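Local atomic coordinates of 3-oxoacyl-[acyl-carrier-protein] synthase 2 (Rickettsia rickettsii, PDB entry 4JGA), a protein that probably catalyses the condensation of malonyl-acyl carrier protein with a growing acyl chain, the condensing step of bacterial fatty acid elongation. Residues A[74-79]-A[86-91]; A[133-138]-A[153-158]. All coordinates share one frame; numbering follows the deposited sequence.

Both contacts lie on the same side of the chain's centre, in the N-terminal beta-ketoacyl synthase half of the thiolase-type fold, and they follow one another in sequence: contact 1 (74-79 with 86-91) is complete before contact 2 (133-138 with 153-158) begins. Their centres are about 15 Å apart, yet they touch. Met91 CA is 3.7 Å from Ala158 CB, and Lys90 O lies 3.5 Å from Met135 CE, so residues 90-91 rest on the helix pair of contact 2. Each contact also reaches the second subunit. Neither includes a ligand of the sodium or potassium site, whose residues belong to the C-terminal half.

Contact 1 of 2, residues A[74-79]-A[86-91]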
loop_
_atom_site.group_PDB
_atom_site.type_symbol
_atom_site.label_atom_id
_atom_site.label_comp_id
_atom_site.label_asym_id
_atom_site.label_seq_id
_atom_site.Cartn_x
_atom_site.Cartn_y
_atom_site.Cartn_z
ATOM N N PHE A 74 10.049 24.840 5.762
ATOM C CA PHE A 74 10.147 23.822 4.751
ATOM C C PHE A 74 9.943 24.399 3.356
ATOM O O PHE A 74 8.976 25.096 3.135
ATOM C CB PHE A 74 9.093 22.766 5.026
ATOM C CG PHE A 74 9.095 21.645 4.038
ATOM C CD1 PHE A 74 10.035 20.636 4.132
ATOM C CD2 PHE A 74 8.155 21.600 3.011
ATOM C CE1 PHE A 74 10.037 19.594 3.239
ATOM C CE2 PHE A 74 8.164 20.573 2.101
ATOM C CZ PHE A 74 9.096 19.562 2.220
ATOM N N LYS A 75 10.840 24.096 2.422
ATOM C CA LYS A 75 10.733 24.601 1.051
ATOM C C LYS A 75 11.231 23.564 0.079
ATOM O O LYS A 75 12.281 22.970 0.306
ATOM C CB LYS A 75 11.599 25.843 0.825
ATOM C CG LYS A 75 11.386 27.030 1.742
ATOM C CD LYS A 75 12.527 28.027 1.524
ATOM C CE LYS A 75 12.194 29.447 1.912
ATOM N NZ LYS A 75 12.205 29.666 3.391
ATOM N N LEU A 76 10.522 23.426 -1.044
ATOM C CA LEU A 76 10.881 22.478 -2.074
ATOM C C LEU A 76 12.281 22.732 -2.591
ATOM O O LEU A 76 13.028 21.800 -2.884
ATOM C CB LEU A 76 9.873 22.528 -3.225
ATOM C CG LEU A 76 8.412 22.200 -2.870
ATOM C CD1 LEU A 76 7.571 22.081 -4.146
ATOM C CD2 LEU A 76 8.312 20.921 -2.068
ATOM N N GLU A 77 12.612 24.010 -2.667
ATOM C CA GLU A 77 13.863 24.531 -3.191
ATOM C C GLU A 77 15.069 23.985 -2.426
ATOM O O GLU A 77 16.138 23.816 -2.990
ATOM C CB GLU A 77 13.840 26.090 -3.076
ATOM C CG GLU A 77 12.905 26.866 -4.017
ATOM C CD GLU A 77 11.360 26.727 -3.786
ATOM O OE1 GLU A 77 10.867 26.241 -2.745
ATOM O OE2 GLU A 77 10.587 27.134 -4.702
ATOM N N ASN A 78 14.878 23.693 -1.148
ATOM C CA ASN A 78 15.949 23.135 -0.321
ATOM C C ASN A 78 16.461 21.782 -0.762
ATOM O O ASN A 78 17.540 21.399 -0.363
ATOM C CB ASN A 78 15.505 23.036 1.149
ATOM C CG ASN A 78 15.328 24.399 1.782
ATOM O OD1 ASN A 78 15.937 25.371 1.353
ATOM N ND2 ASN A 78 14.500 24.474 2.831
ATOM N N PHE A 79 15.673 21.047 -1.547
ATOM C CA PHE A 79 16.073 19.697 -1.941
ATOM C C PHE A 79 15.711 19.327 -3.374
ATOM O O PHE A 79 15.861 18.157 -3.771
ATOM C CB PHE A 79 15.463 18.677 -0.966
ATOM C CG PHE A 79 13.956 18.632 -1.006
ATOM C CD1 PHE A 79 13.203 19.499 -0.234
ATOM C CD2 PHE A 79 13.301 17.767 -1.849
ATOM C CE1 PHE A 79 11.821 19.482 -0.286
ATOM C CE2 PHE A 79 11.909 17.746 -1.905
ATOM C CZ PHE A 79 11.179 18.610 -1.136
ATOM N N ASN A 86 8.363 22.922 -10.243
ATOM C CA ASN A 86 6.998 23.082 -10.728
ATOM C C ASN A 86 6.152 21.789 -10.630
ATOM O O ASN A 86 5.084 21.784 -10.016
ATOM C CB ASN A 86 7.010 23.533 -12.158
ATOM C CG ASN A 86 5.623 23.831 -12.660
ATOM O OD1 ASN A 86 4.888 24.557 -12.009
ATOM N ND2 ASN A 86 5.257 23.283 -13.813
ATOM N N ARG A 87 6.663 20.700 -11.199
ATOM C CA ARG A 87 5.960 19.428 -11.144
ATOM C C ARG A 87 5.739 18.944 -9.696
ATOM O O ARG A 87 4.653 18.459 -9.344
ATOM C CB ARG A 87 6.697 18.368 -11.963
ATOM C CG ARG A 87 6.210 16.957 -11.642
ATOM C CD ARG A 87 7.003 15.858 -12.330
ATOM N NE ARG A 87 8.337 15.726 -11.743
ATOM C CZ ARG A 87 9.325 15.037 -12.311
ATOM N NH1 ARG A 87 9.113 14.367 -13.448
ATOM N NH2 ARG A 87 10.517 14.996 -11.727
ATOM N N LEU A 88 6.773 19.053 -8.860
ATOM C CA LEU A 88 6.681 18.555 -7.508
ATOM C C LEU A 88 5.622 19.354 -6.754
ATOM O O LEU A 88 4.915 18.796 -5.895
ATOM C CB LEU A 88 8.051 18.615 -6.792
ATOM C CG LEU A 88 8.087 18.100 -5.350
ATOM C CD1 LEU A 88 7.511 16.695 -5.264
ATOM C CD2 LEU A 88 9.489 18.087 -4.745
ATOM N N SER A 89 5.522 20.653 -7.068
ATOM C CA SER A 89 4.605 21.537 -6.329
ATOM C C SER A 89 3.119 21.187 -6.577
ATOM O O SER A 89 2.279 21.503 -5.753
ATOM C CB SER A 89 4.844 23.004 -6.649
ATOM O OG SER A 89 4.475 23.274 -7.979
ATOM N N LYS A 90 2.829 20.460 -7.654
ATOM C CA LYS A 90 1.465 20.010 -7.962
ATOM C C LYS A 90 1.037 18.808 -7.131
ATOM O O LYS A 90 -0.140 18.502 -7.059
ATOM C CB LYS A 90 1.373 19.590 -9.423
ATOM C CG LYS A 90 1.978 20.583 -10.377
ATOM C CD LYS A 90 1.147 21.814 -10.457
ATOM C CE LYS A 90 1.693 22.666 -11.588
ATOM N NZ LYS A 90 1.203 24.031 -11.375
ATOM N N MET A 91 2.012 18.097 -6.556
ATOM C CA MET A 91 1.758 16.889 -5.780
ATOM C C MET A 91 1.272 17.237 -4.380
ATOM O O MET A 91 1.478 18.351 -3.907
ATOM C CB MET A 91 3.039 16.048 -5.691
ATOM C CG MET A 91 3.733 15.777 -7.041
ATOM S SD MET A 91 2.715 14.951 -8.278
ATOM C CE MET A 91 2.807 13.303 -7.737
#
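Leu76 and Leu88 bring their CD2 methyls to 4.1 Å, and the same Leu88 methyl sits 3.7 Å from CE2 of Phe79, meeting the ring obliquely. The CD1 branch of Leu76 rests chiefly on Ser89, 3.7 Å from its CA and with its CB close by. Leu88 reaches across because its CG stands anti to the backbone N (chi1 -179°). No hydrogen bond joins the two segments; the contact is apolar and small. It folds the loop that follows strand 62-64 back onto helix 85-89, with the 3-10 turn 76-78 presenting Leu76 and, just after it, Phe79. Closing that turn, Phe79 N donates to Leu76 O at 3.1 Å, and this same oxygen lies 3.5 Å above one face of the Phe79 ring, offset toward its rim. Within 86-91, Ser89 OG donates to Asn86 O at 2.6 Å, which ties the serine side chain back to its own helix. Farther out, Val99 and Ala100 of helix 93-109 pack on Phe79, while Leu167 of helix 163-172 packs on Leu88.

Contact 2 of 2, residues A[133-138]-A[153-158]; sequences LKMIED and PFFIPA
Met135 sets its CG against both Ala158 and Phe155, 3.9 Å from Ala158 CB and 4.0 Å from Phe155 CD1. Here the two helices come closest, with the CA atoms of Met135 and Ala158 7.1 Å apart; the small alanine meets a side chain bent at chi2 and chi3, whose SD and CE also approach the same methyl. Phe155 runs past Met135 in the opposite direction. Having CG anti to its backbone N (chi1 173°), it reaches across to helix 133-146 and turns its ring edge to the backbone: CE1 is 3.8 Å from Met135 O, and Ile136 CA lies in the ring plane at the edge, 3.9 Å from CE1. This packed side is largely buried, with no hydrogen bond between the segments; Met135 keeps some exposure. On the exposed side of helix 133-146, Lys134 and Asp138, one turn apart, form a salt bridge: Lys134 NZ lies 2.8 Å from Asp138 OD2, on the syn lone pair of that oxygen. The packing of Met135, Phe155 and Ala158 brings the start of helix 133-146 against the short helix 155-159, closing the excursion between them near the subunit interface. There Phe155 packs on Val219 of the second subunit, while Glu137 is hydrogen-bonded within its own chain to Thr217 and to Val219 at the start of helix 218-226.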
loop_
_atom_site.group_PDB
_atom_site.type_symbol
_atom_site.label_atom_id
_atom_site.label_comp_id
_atom_site.label_asym_id
_atom_site.label_seq_id
_atom_site.Cartn_x
_atom_site.Cartn_y
_atom_site.Cartn_z
ATOM N N LEU A 133 -4.691 13.260 1.158
ATOM C CA LEU A 133 -5.957 13.651 1.770
ATOM C C LEU A 133 -6.343 15.082 1.440
ATOM O O LEU A 133 -7.472 15.335 1.010
ATOM C CB LEU A 133 -5.891 13.453 3.274
ATOM C CG LEU A 133 -7.168 13.831 4.009
ATOM C CD1 LEU A 133 -8.343 13.048 3.453
ATOM C CD2 LEU A 133 -7.011 13.641 5.502
ATOM N N LYS A 134 -5.411 16.017 1.606
ATOM C CA LYS A 134 -5.657 17.416 1.275
ATOM C C LYS A 134 -5.964 17.580 -0.242
ATOM O O LYS A 134 -6.847 18.329 -0.625
ATOM C CB LYS A 134 -4.469 18.287 1.700
ATOM C CG LYS A 134 -4.574 19.726 1.212
ATOM C CD LYS A 134 -3.625 20.647 1.974
ATOM C CE LYS A 134 -3.551 22.056 1.384
ATOM N NZ LYS A 134 -4.852 22.770 1.528
ATOM N N MET A 135 -5.231 16.870 -1.083
ATOM C CA MET A 135 -5.402 16.947 -2.521
ATOM C C MET A 135 -6.810 16.508 -2.919
ATOM O O MET A 135 -7.494 17.229 -3.651
ATOM C CB MET A 135 -4.335 16.100 -3.240
ATOM C CG MET A 135 -4.349 16.188 -4.770
ATOM S SD MET A 135 -4.312 17.861 -5.425
ATOM C CE MET A 135 -2.771 18.483 -4.693
ATOM N N ILE A 136 -7.272 15.394 -2.351
ATOM C CA ILE A 136 -8.601 14.880 -2.662
ATOM C C ILE A 136 -9.671 15.791 -2.075
ATOM O O ILE A 136 -10.629 16.107 -2.741
ATOM C CB ILE A 136 -8.794 13.420 -2.198
ATOM C CG1 ILE A 136 -7.810 12.505 -2.932
ATOM C CG2 ILE A 136 -10.223 12.931 -2.457
ATOM C CD1 ILE A 136 -7.787 11.066 -2.443
ATOM N N GLU A 137 -9.485 16.208 -0.831
ATOM C CA GLU A 137 -10.432 17.082 -0.141
ATOM C C GLU A 137 -10.586 18.388 -0.893
ATOM O O GLU A 137 -11.690 18.763 -1.258
ATOM C CB GLU A 137 -9.961 17.328 1.308
ATOM C CG GLU A 137 -10.737 18.381 2.089
ATOM C CD GLU A 137 -10.295 18.453 3.535
ATOM O OE1 GLU A 137 -9.137 18.097 3.804
ATOM O OE2 GLU A 137 -11.136 18.823 4.396
ATOM N N ASP A 138 -9.472 19.065 -1.147
ATOM C CA ASP A 138 -9.493 20.353 -1.860
ATOM C C ASP A 138 -10.070 20.197 -3.265
ATOM O O ASP A 138 -10.850 21.019 -3.702
ATOM C CB ASP A 138 -8.093 20.975 -1.961
ATOM C CG ASP A 138 -7.549 21.423 -0.621
ATOM O OD1 ASP A 138 -8.297 21.437 0.366
ATOM O OD2 ASP A 138 -6.364 21.763 -0.553
ATOM N N PRO A 153 -5.110 18.575 -14.504
ATOM C CA PRO A 153 -4.500 17.373 -15.090
ATOM C C PRO A 153 -3.619 16.602 -14.090
ATOM O O PRO A 153 -3.451 15.400 -14.232
ATOM C CB PRO A 153 -3.641 17.942 -16.242
ATOM C CG PRO A 153 -4.216 19.304 -16.536
ATOM C CD PRO A 153 -4.758 19.816 -15.239
ATOM N N PHE A 154 -3.054 17.289 -13.099
ATOM C CA PHE A 154 -2.186 16.634 -12.133
ATOM C C PHE A 154 -2.927 15.929 -10.973
ATOM O O PHE A 154 -2.287 15.284 -10.152
ATOM C CB PHE A 154 -1.218 17.661 -11.543
ATOM C CG PHE A 154 -0.176 18.095 -12.489
ATOM C CD1 PHE A 154 1.024 17.401 -12.577
ATOM C CD2 PHE A 154 -0.377 19.192 -13.295
ATOM C CE1 PHE A 154 2.013 17.814 -13.455
ATOM C CE2 PHE A 154 0.590 19.607 -14.192
ATOM C CZ PHE A 154 1.793 18.924 -14.274
ATOM N N PHE A 155 -4.266 16.026 -10.914
ATOM C CA PHE A 155 -5.011 15.511 -9.766
ATOM C C PHE A 155 -4.723 14.030 -9.416
ATOM O O PHE A 155 -4.373 13.712 -8.260
ATOM C CB PHE A 155 -6.516 15.711 -9.952
ATOM C CG PHE A 155 -7.335 15.054 -8.873
ATOM C CD1 PHE A 155 -7.122 15.373 -7.527
ATOM C CD2 PHE A 155 -8.268 14.059 -9.188
ATOM C CE1 PHE A 155 -7.836 14.728 -6.534
ATOM C CE2 PHE A 155 -8.996 13.429 -8.198
ATOM C CZ PHE A 155 -8.787 13.758 -6.859
ATOM N N ILE A 156 -4.843 13.135 -10.392
ATOM C CA ILE A 156 -4.663 11.706 -10.098
ATOM C C ILE A 156 -3.261 11.408 -9.574
ATOM O O ILE A 156 -3.122 10.930 -8.442
ATOM C CB ILE A 156 -5.051 10.802 -11.289
ATOM C CG1 ILE A 156 -6.547 10.954 -11.607
ATOM C CG2 ILE A 156 -4.708 9.355 -10.976
ATOM C CD1 ILE A 156 -7.475 10.494 -10.496
ATOM N N PRO A 157 -2.199 11.690 -10.363
ATOM C CA PRO A 157 -0.862 11.381 -9.791
ATOM C C PRO A 157 -0.564 12.104 -8.461
ATOM O O PRO A 157 0.136 11.560 -7.576
ATOM C CB PRO A 157 0.119 11.802 -10.923
ATOM C CG PRO A 157 -0.653 12.743 -11.792
ATOM C CD PRO A 157 -2.088 12.232 -11.728
ATOM N N ALA A 158 -1.074 13.323 -8.314
ATOM C CA ALA A 158 -0.820 14.104 -7.105
ATOM C C ALA A 158 -1.416 13.476 -5.856
ATOM O O ALA A 158 -0.951 13.760 -4.743
ATOM C CB ALA A 158 -1.374 15.499 -7.264
#